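Local coordinates for protein yciF (Escherichia coli, PDB 2GS4) that is a stress protein that forms a homodimer of ferritin-like, rubrerythrin-related helical bundles and probably binds metal, though its precise role is not established, at residues 12-17 and 59-64. Residues are numbered along the deposited sequence; the frame is centred on the assembly and turned at random.
Sequences HLLSDT and DQVVES
Leu14 pushes one methyl, CD2, against two valines of the facing helix, so a single branch of one leucine carries the whole contact. Its CD2 lies 3.9 Å from Val61 CG1, the two side chains reaching toward each other tip to tip. The same methyl is 3.9 Å from Val62 CG2, but here the side chains meet at a slant, because the side chain of Val62 leaves its backbone to one side of helix 6-33 and not straight at it. Leu14 CG is swung anti to the backbone N (chi1 -176°), which carries the isopropyl fork out toward the other helix; with chi2 at 72° it is CD2 that meets both valines. The valines answer with different branches: in Val61 the methyl used, CG1, is the one anti to its own backbone N, whereas in Val62 it is CG2, anti to the carbonyl carbon. The backbones stay well apart, with Leu14 CA and Val62 CA 9.0 Å from each other, and only about 98 Å² is buried in all. Helix 6-33 and helix 38-63, successive in the chain, meet here near the start of the first and the close of the second, within an all-helical, ferritin-like fold. Val61 also packs on Ala132 and Leu135 of helix 130-159, and Val62 touches Ile70 in the loop beyond. The carbonyl O of Val61 accepts a hydrogen bond from Ser64 OG at 2.6 Å, the donor tilted 22° from the carbonyl plane. No hydrogen bond or charge pair joins the two segments; methyl against methyl fixes no direction, and the helices are held here by shape and by the burial of Leu14 and Val61, with Val62 partly open to solvent.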
loop_
_atom_site.group_PDB
_atom_site.type_symbol
_atom_site.label_atom_id
_atom_site.label_comp_id
_atom_site.label_asym_id
_atom_site.label_seq_id
_atom_site.Cartn_x
_atom_site.Cartn_y
_atom_site.Cartn_z
ATOM N N HIS A 12 7.825 -10.080 -7.914
ATOM C CA HIS A 12 7.972 -9.003 -6.940
ATOM C C HIS A 12 6.676 -8.810 -6.146
ATOM O O HIS A 12 6.693 -8.810 -4.913
ATOM C CB HIS A 12 8.335 -7.689 -7.646
ATOM C CG HIS A 12 8.097 -6.470 -6.809
ATOM N ND1 HIS A 12 8.880 -6.143 -5.724
ATOM C CD2 HIS A 12 7.151 -5.504 -6.896
ATOM C CE1 HIS A 12 8.432 -5.026 -5.179
ATOM N NE2 HIS A 12 7.382 -4.617 -5.871
ATOM N N LEU A 13 5.557 -8.633 -6.846
ATOM C CA LEU A 13 4.272 -8.425 -6.184
ATOM C C LEU A 13 3.814 -9.614 -5.341
ATOM O O LEU A 13 3.194 -9.434 -4.296
ATOM C CB LEU A 13 3.196 -8.067 -7.219
ATOM C CG LEU A 13 3.303 -6.685 -7.878
ATOM C CD1 LEU A 13 2.284 -6.578 -9.000
ATOM C CD2 LEU A 13 3.078 -5.591 -6.841
ATOM N N LEU A 14 4.107 -10.824 -5.804
ATOM C CA LEU A 14 3.720 -12.026 -5.072
ATOM C C LEU A 14 4.524 -12.122 -3.778
ATOM O O LEU A 14 3.990 -12.494 -2.726
ATOM C CB LEU A 14 3.972 -13.273 -5.928
ATOM C CG LEU A 14 3.512 -14.591 -5.302
ATOM C CD1 LEU A 14 2.004 -14.654 -5.309
ATOM C CD2 LEU A 14 4.096 -15.767 -6.091
ATOM N N SER A 15 5.809 -11.785 -3.868
ATOM C CA SER A 15 6.713 -11.819 -2.723
ATOM C C SER A 15 6.299 -10.771 -1.693
ATOM O O SER A 15 6.423 -10.990 -0.476
ATOM C CB SER A 15 8.153 -11.556 -3.172
ATOM O OG SER A 15 8.629 -12.593 -4.010
ATOM N N ASP A 16 5.809 -9.637 -2.186
ATOM C CA ASP A 16 5.365 -8.557 -1.314
ATOM C C ASP A 16 4.104 -9.050 -0.609
ATOM O O ASP A 16 3.952 -8.899 0.605
ATOM C CB ASP A 16 5.047 -7.309 -2.142
ATOM C CG ASP A 16 5.556 -6.029 -1.498
ATOM O OD1 ASP A 16 5.183 -4.933 -1.975
ATOM O OD2 ASP A 16 6.327 -6.115 -0.524
ATOM N N THR A 17 3.209 -9.670 -1.371
ATOM C CA THR A 17 1.975 -10.177 -0.789
ATOM C C THR A 17 2.273 -11.272 0.247
ATOM O O THR A 17 1.606 -11.344 1.285
ATOM C CB THR A 17 1.015 -10.681 -1.894
ATOM O OG1 THR A 17 0.446 -9.551 -2.570
ATOM C CG2 THR A 17 -0.100 -11.529 -1.315
ATOM N N ASP A 59 2.309 -20.893 -1.465
ATOM C CA ASP A 59 3.367 -21.887 -1.660
ATOM C C ASP A 59 3.001 -22.721 -2.882
ATOM O O ASP A 59 3.867 -23.095 -3.680
ATOM C CB ASP A 59 3.505 -22.819 -0.451
ATOM C CG ASP A 59 3.886 -22.086 0.816
ATOM O OD1 ASP A 59 4.640 -21.096 0.734
ATOM O OD2 ASP A 59 3.448 -22.519 1.901
ATOM N N GLN A 60 1.705 -22.991 -3.020
ATOM C CA GLN A 60 1.178 -23.756 -4.144
ATOM C C GLN A 60 1.398 -23.006 -5.456
ATOM O O GLN A 60 1.749 -23.610 -6.469
ATOM C CB GLN A 60 -0.325 -24.019 -3.974
ATOM C CG GLN A 60 -0.712 -25.109 -2.970
ATOM C CD GLN A 60 -2.211 -25.385 -2.972
ATOM O OE1 GLN A 60 -2.677 -26.376 -3.538
ATOM N NE2 GLN A 60 -2.974 -24.494 -2.354
ATOM N N VAL A 61 1.175 -21.691 -5.437
ATOM C CA VAL A 61 1.357 -20.865 -6.630
ATOM C C VAL A 61 2.802 -20.926 -7.077
ATOM O O VAL A 61 3.103 -21.076 -8.267
ATOM C CB VAL A 61 1.021 -19.373 -6.368
ATOM C CG1 VAL A 61 1.615 -18.504 -7.479
ATOM C CG2 VAL A 61 -0.479 -19.171 -6.312
ATOM N N VAL A 62 3.699 -20.797 -6.110
ATOM C CA VAL A 62 5.122 -20.820 -6.378
ATOM C C VAL A 62 5.549 -22.162 -6.978
ATOM O O VAL A 62 6.302 -22.201 -7.952
ATOM C CB VAL A 62 5.890 -20.512 -5.083
ATOM C CG1 VAL A 62 7.365 -20.805 -5.244
ATOM C CG2 VAL A 62 5.689 -19.037 -4.727
ATOM N N GLU A 63 5.051 -23.257 -6.408
ATOM C CA GLU A 63 5.385 -24.598 -6.893
ATOM C C GLU A 63 4.760 -24.914 -8.257
ATOM O O GLU A 63 5.231 -25.805 -8.963
ATOM C CB GLU A 63 4.943 -25.651 -5.859
ATOM C CG GLU A 63 5.780 -25.679 -4.571
ATOM C CD GLU A 63 4.999 -26.245 -3.397
ATOM O OE1 GLU A 63 3.821 -26.626 -3.588
ATOM O OE2 GLU A 63 5.554 -26.316 -2.281
ATOM N N SER A 64 3.696 -24.199 -8.624
ATOM C CA SER A 64 3.015 -24.442 -9.900
ATOM C C SER A 64 3.843 -24.040 -11.118
ATOM O O SER A 64 3.513 -24.407 -12.247
ATOM C CB SER A 64 1.682 -23.693 -9.954
ATOM O OG SER A 64 1.884 -22.316 -10.226
#